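Long-range contact in chorismate synthase (Campylobacter jejuni, PDB 1SQ1), which probably catalyses the last step of the shikimate pathway, eliminating phosphate from 5-enolpyruvylshikimate-3-phosphate to give chorismate with the help of reduced FMN: residues L234-G246 with E284-P296. Residues are numbered along the deposited sequence; the frame is centred on the assembly and turned at random.
Sequences LMGINAVKAVEIG and ENLILKTYFKPTP. With SO4 (sulfate ion), chain B.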
loop_
_atom_site.group_PDB
_atom_site.type_symbol
_atom_site.label_atom_id
_atom_site.label_comp_id
_atom_site.label_asym_id
_atom_site.label_seq_id
_atom_site.Cartn_x
_atom_site.Cartn_y
_atom_site.Cartn_z
ATOM N N LEU A 234 15.696 -1.380 -10.606
ATOM C CA LEU A 234 16.858 -1.878 -11.333
ATOM C C LEU A 234 17.463 -3.149 -10.699
ATOM O O LEU A 234 17.674 -4.148 -11.400
ATOM C CB LEU A 234 17.912 -0.768 -11.458
ATOM C CG LEU A 234 17.504 0.414 -12.361
ATOM C CD1 LEU A 234 18.569 1.536 -12.378
ATOM C CD2 LEU A 234 17.285 -0.110 -13.776
HETATM N N MSE A 235 17.745 -3.126 -9.391
HETATM C CA MSE A 235 18.291 -4.312 -8.695
HETATM C C MSE A 235 17.318 -5.467 -8.885
HETATM O O MSE A 235 17.722 -6.625 -8.965
HETATM C CB MSE A 235 18.440 -4.065 -7.184
HETATM C CG MSE A 235 19.757 -3.454 -6.699
HETATM SE SE MSE A 235 21.298 -4.610 -6.855
HETATM C CE MSE A 235 20.355 -6.290 -6.819
ATOM N N GLY A 236 16.028 -5.143 -8.935
ATOM C CA GLY A 236 15.012 -6.165 -9.114
ATOM C C GLY A 236 15.122 -6.919 -10.431
ATOM O O GLY A 236 14.640 -8.048 -10.560
ATOM N N ILE A 237 15.750 -6.289 -11.417
ATOM C CA ILE A 237 15.918 -6.903 -12.719
ATOM C C ILE A 237 16.773 -8.158 -12.605
ATOM O O ILE A 237 17.712 -8.210 -11.810
ATOM C CB ILE A 237 16.594 -5.941 -13.710
ATOM C CG1 ILE A 237 15.720 -4.701 -13.894
ATOM C CG2 ILE A 237 16.854 -6.670 -15.035
ATOM C CD1 ILE A 237 16.180 -3.737 -14.969
ATOM N N ASN A 238 16.446 -9.170 -13.401
ATOM C CA ASN A 238 17.203 -10.408 -13.390
ATOM C C ASN A 238 18.650 -10.169 -13.719
ATOM O O ASN A 238 18.970 -9.367 -14.588
ATOM C CB ASN A 238 16.648 -11.388 -14.407
ATOM C CG ASN A 238 15.663 -12.343 -13.798
ATOM O OD1 ASN A 238 15.894 -13.556 -13.783
ATOM N ND2 ASN A 238 14.557 -11.809 -13.275
ATOM N N ALA A 239 19.521 -10.879 -13.021
ATOM C CA ALA A 239 20.949 -10.784 -13.254
ATOM C C ALA A 239 21.635 -9.540 -12.707
ATOM O O ALA A 239 22.855 -9.461 -12.736
ATOM C CB ALA A 239 21.220 -10.909 -14.751
ATOM N N VAL A 240 20.879 -8.573 -12.200
ATOM C CA VAL A 240 21.506 -7.360 -11.693
ATOM C C VAL A 240 22.110 -7.540 -10.312
ATOM O O VAL A 240 21.455 -8.034 -9.395
ATOM C CB VAL A 240 20.514 -6.186 -11.660
ATOM C CG1 VAL A 240 21.157 -4.991 -10.981
ATOM C CG2 VAL A 240 20.105 -5.811 -13.083
ATOM N N LYS A 241 23.366 -7.130 -10.166
ATOM C CA LYS A 241 24.047 -7.260 -8.886
ATOM C C LYS A 241 24.623 -5.939 -8.341
ATOM O O LYS A 241 25.198 -5.898 -7.246
ATOM C CB LYS A 241 25.156 -8.306 -9.006
ATOM C CG LYS A 241 24.685 -9.670 -9.501
ATOM C CD LYS A 241 23.643 -10.305 -8.590
ATOM C CE LYS A 241 24.147 -10.522 -7.174
ATOM N NZ LYS A 241 23.060 -11.152 -6.380
ATOM N N ALA A 242 24.482 -4.861 -9.103
ATOM C CA ALA A 242 24.962 -3.561 -8.654
ATOM C C ALA A 242 24.254 -2.419 -9.376
ATOM O O ALA A 242 23.844 -2.551 -10.532
ATOM C CB ALA A 242 26.464 -3.454 -8.852
ATOM N N VAL A 243 24.121 -1.300 -8.674
ATOM C CA VAL A 243 23.472 -0.120 -9.214
ATOM C C VAL A 243 24.196 1.146 -8.808
ATOM O O VAL A 243 24.513 1.347 -7.625
ATOM C CB VAL A 243 22.057 -0.002 -8.712
ATOM C CG1 VAL A 243 21.422 1.236 -9.281
ATOM C CG2 VAL A 243 21.283 -1.235 -9.089
ATOM N N GLU A 244 24.452 2.003 -9.791
ATOM C CA GLU A 244 25.146 3.257 -9.526
ATOM C C GLU A 244 24.377 4.485 -9.970
ATOM O O GLU A 244 23.693 4.483 -10.992
ATOM C CB GLU A 244 26.504 3.290 -10.223
ATOM C CG GLU A 244 27.564 2.422 -9.595
ATOM C CD GLU A 244 28.909 2.655 -10.227
ATOM O OE1 GLU A 244 29.028 2.468 -11.455
ATOM O OE2 GLU A 244 29.845 3.033 -9.494
ATOM N N ILE A 245 24.509 5.549 -9.197
ATOM C CA ILE A 245 23.863 6.796 -9.548
ATOM C C ILE A 245 24.922 7.877 -9.565
ATOM O O ILE A 245 25.451 8.273 -8.524
ATOM C CB ILE A 245 22.747 7.159 -8.554
ATOM C CG1 ILE A 245 21.621 6.119 -8.649
ATOM C CG2 ILE A 245 22.221 8.551 -8.857
ATOM C CD1 ILE A 245 20.465 6.377 -7.745
ATOM N N GLY A 246 25.250 8.331 -10.767
ATOM C CA GLY A 246 26.248 9.367 -10.903
ATOM C C GLY A 246 27.623 8.832 -10.590
ATOM O O GLY A 246 27.948 7.715 -10.987
ATOM N N GLU A 284 18.944 18.172 -13.590
ATOM C CA GLU A 284 20.006 17.610 -14.414
ATOM C C GLU A 284 19.648 16.234 -14.960
ATOM O O GLU A 284 18.729 15.583 -14.473
ATOM C CB GLU A 284 21.299 17.537 -13.613
ATOM C CG GLU A 284 21.854 18.899 -13.273
ATOM C CD GLU A 284 22.197 19.716 -14.512
ATOM O OE1 GLU A 284 21.543 20.761 -14.751
ATOM O OE2 GLU A 284 23.119 19.303 -15.254
ATOM N N ASN A 285 20.380 15.796 -15.976
ATOM C CA ASN A 285 20.139 14.492 -16.578
ATOM C C ASN A 285 20.271 13.433 -15.515
ATOM O O ASN A 285 20.801 13.697 -14.436
ATOM C CB ASN A 285 21.164 14.213 -17.659
ATOM C CG ASN A 285 21.069 15.180 -18.800
ATOM O OD1 ASN A 285 20.283 14.981 -19.723
ATOM N ND2 ASN A 285 21.856 16.250 -18.740
ATOM N N LEU A 286 19.810 12.230 -15.825
ATOM C CA LEU A 286 19.883 11.135 -14.873
ATOM C C LEU A 286 20.983 10.178 -15.307
ATOM O O LEU A 286 20.965 9.677 -16.432
ATOM C CB LEU A 286 18.530 10.414 -14.809
ATOM C CG LEU A 286 17.768 10.264 -13.480
ATOM C CD1 LEU A 286 17.888 11.502 -12.588
ATOM C CD2 LEU A 286 16.322 9.975 -13.808
ATOM N N ILE A 287 21.948 9.942 -14.421
ATOM C CA ILE A 287 23.059 9.035 -14.709
ATOM C C ILE A 287 22.921 7.775 -13.870
ATOM O O ILE A 287 23.322 7.746 -12.711
ATOM C CB ILE A 287 24.425 9.675 -14.380
ATOM C CG1 ILE A 287 24.510 11.078 -14.987
ATOM C CG2 ILE A 287 25.547 8.815 -14.943
ATOM C CD1 ILE A 287 24.363 11.086 -16.483
ATOM N N LEU A 288 22.361 6.734 -14.471
ATOM C CA LEU A 288 22.130 5.473 -13.781
ATOM C C LEU A 288 22.908 4.348 -14.426
ATOM O O LEU A 288 22.883 4.199 -15.637
ATOM C CB LEU A 288 20.643 5.113 -13.831
ATOM C CG LEU A 288 19.680 6.229 -13.474
ATOM C CD1 LEU A 288 18.262 5.699 -13.470
ATOM C CD2 LEU A 288 20.067 6.797 -12.128
ATOM N N LYS A 289 23.593 3.546 -13.626
ATOM C CA LYS A 289 24.334 2.439 -14.197
ATOM C C LYS A 289 23.916 1.134 -13.544
ATOM O O LYS A 289 23.920 1.023 -12.317
ATOM C CB LYS A 289 25.837 2.659 -14.031
ATOM C CG LYS A 289 26.345 4.005 -14.508
ATOM C CD LYS A 289 27.850 4.000 -14.484
ATOM C CE LYS A 289 28.442 5.392 -14.622
ATOM N NZ LYS A 289 28.174 6.224 -13.401
ATOM N N THR A 290 23.544 0.159 -14.375
ATOM C CA THR A 290 23.109 -1.165 -13.919
ATOM C C THR A 290 24.069 -2.252 -14.411
ATOM O O THR A 290 24.235 -2.454 -15.619
ATOM C CB THR A 290 21.721 -1.515 -14.459
ATOM O OG1 THR A 290 20.801 -0.492 -14.091
ATOM C CG2 THR A 290 21.246 -2.824 -13.881
ATOM N N TYR A 291 24.673 -2.971 -13.472
ATOM C CA TYR A 291 25.611 -4.033 -13.800
ATOM C C TYR A 291 25.010 -5.425 -13.758
ATOM O O TYR A 291 24.571 -5.902 -12.717
ATOM C CB TYR A 291 26.792 -3.952 -12.852
ATOM C CG TYR A 291 27.478 -2.624 -12.944
ATOM C CD1 TYR A 291 28.407 -2.367 -13.946
ATOM C CD2 TYR A 291 27.148 -1.598 -12.073
ATOM C CE1 TYR A 291 28.987 -1.116 -14.077
ATOM C CE2 TYR A 291 27.721 -0.343 -12.196
ATOM C CZ TYR A 291 28.635 -0.111 -13.199
ATOM O OH TYR A 291 29.176 1.139 -13.335
ATOM N N PHE A 292 25.018 -6.077 -14.907
ATOM C CA PHE A 292 24.483 -7.413 -15.028
ATOM C C PHE A 292 25.554 -8.495 -14.897
ATOM O O PHE A 292 26.668 -8.368 -15.424
ATOM C CB PHE A 292 23.784 -7.573 -16.372
ATOM C CG PHE A 292 22.494 -6.812 -16.489
ATOM C CD1 PHE A 292 22.491 -5.424 -16.600
ATOM C CD2 PHE A 292 21.285 -7.493 -16.547
ATOM C CE1 PHE A 292 21.309 -4.729 -16.761
ATOM C CE2 PHE A 292 20.095 -6.806 -16.708
ATOM C CZ PHE A 292 20.105 -5.420 -16.821
ATOM N N LYS A 293 25.207 -9.572 -14.199
ATOM C CA LYS A 293 26.131 -10.683 -14.023
ATOM C C LYS A 293 25.926 -11.624 -15.198
ATOM O O LYS A 293 24.951 -11.492 -15.943
ATOM C CB LYS A 293 25.834 -11.427 -12.722
ATOM C CG LYS A 293 24.611 -12.341 -12.778
ATOM C CD LYS A 293 24.364 -13.058 -11.445
ATOM C CE LYS A 293 23.198 -14.035 -11.553
ATOM N NZ LYS A 293 23.105 -14.907 -10.356
ATOM N N PRO A 294 26.851 -12.573 -15.394
ATOM C CA PRO A 294 26.680 -13.501 -16.511
ATOM C C PRO A 294 25.495 -14.430 -16.264
ATOM O O PRO A 294 25.268 -14.900 -15.145
ATOM C CB PRO A 294 28.015 -14.240 -16.559
ATOM C CG PRO A 294 28.509 -14.150 -15.150
ATOM C CD PRO A 294 28.175 -12.741 -14.775
ATOM N N THR A 295 24.734 -14.663 -17.325
ATOM C CA THR A 295 23.559 -15.529 -17.301
ATOM C C THR A 295 23.877 -16.848 -16.610
ATOM O O THR A 295 24.850 -17.514 -16.960
ATOM C CB THR A 295 23.120 -15.849 -18.724
ATOM O OG1 THR A 295 23.489 -14.768 -19.591
ATOM C CG2 THR A 295 21.625 -16.056 -18.774
ATOM N N PRO A 296 23.049 -17.257 -15.635
ATOM C CA PRO A 296 23.270 -18.515 -14.904
ATOM C C PRO A 296 23.138 -19.767 -15.780
ATOM O O PRO A 296 22.050 -20.085 -16.270
ATOM C CB PRO A 296 22.210 -18.463 -13.811
ATOM C CG PRO A 296 21.075 -17.768 -14.506
ATOM C CD PRO A 296 21.783 -16.626 -15.222
HETATM S S SO4 B . 19.488 -12.686 -9.855
HETATM O O1 SO4 B . 18.893 -13.662 -10.794
HETATM O O2 SO4 B . 18.935 -12.877 -8.488
HETATM O O3 SO4 B . 20.953 -12.866 -9.804
HETATM O O4 SO4 B . 19.171 -11.316 -10.309
#
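The carbonyl oxygen of A239 accepts the backbone N-H of K293 (O to N 2.8 Å), tying a type II turn (I237 to V240) to the loop after strand 286-292. Beyond it strands 240-245 and 286-292 run antiparallel, their axes 166° apart. E244 and K289 exchange two backbone bonds, N to O and O to N, each 2.8 Å long. On the face that carries A242, E244, K289 and Y291, the long chain of E244, extended beyond CG, brings OE1 to the edge of the Y291 ring, in its plane, beside OH; the modelled separation is too short to be literal, so a hydrogen bond is likely but its length doubtful. OE2 takes the amide of I249, while K289 turns its ammonium group to E165. The opposite face is mostly apolar: V240, beta-branched, lays CG2 over the centre of the F292 ring in a CH-pi contact, 3.8 Å from the centroid, and T290 OG1 lies 3.5 Å from L234 CD1. L234 and L288 continue this layer against helix 325-346. A sulfate ion, probably from the crystallisation liquor, takes the A239 N-H on its O4 (N to O4 2.8 Å); K293, extended beyond CG, reaches it with NZ through a weak bond, and the backbone N of G278 of the second subunit adds a hydrogen bond. Among residues predicted to bind FMN, this is consistent with an anion-binding corner of the cofactor site, anchored on the sheet.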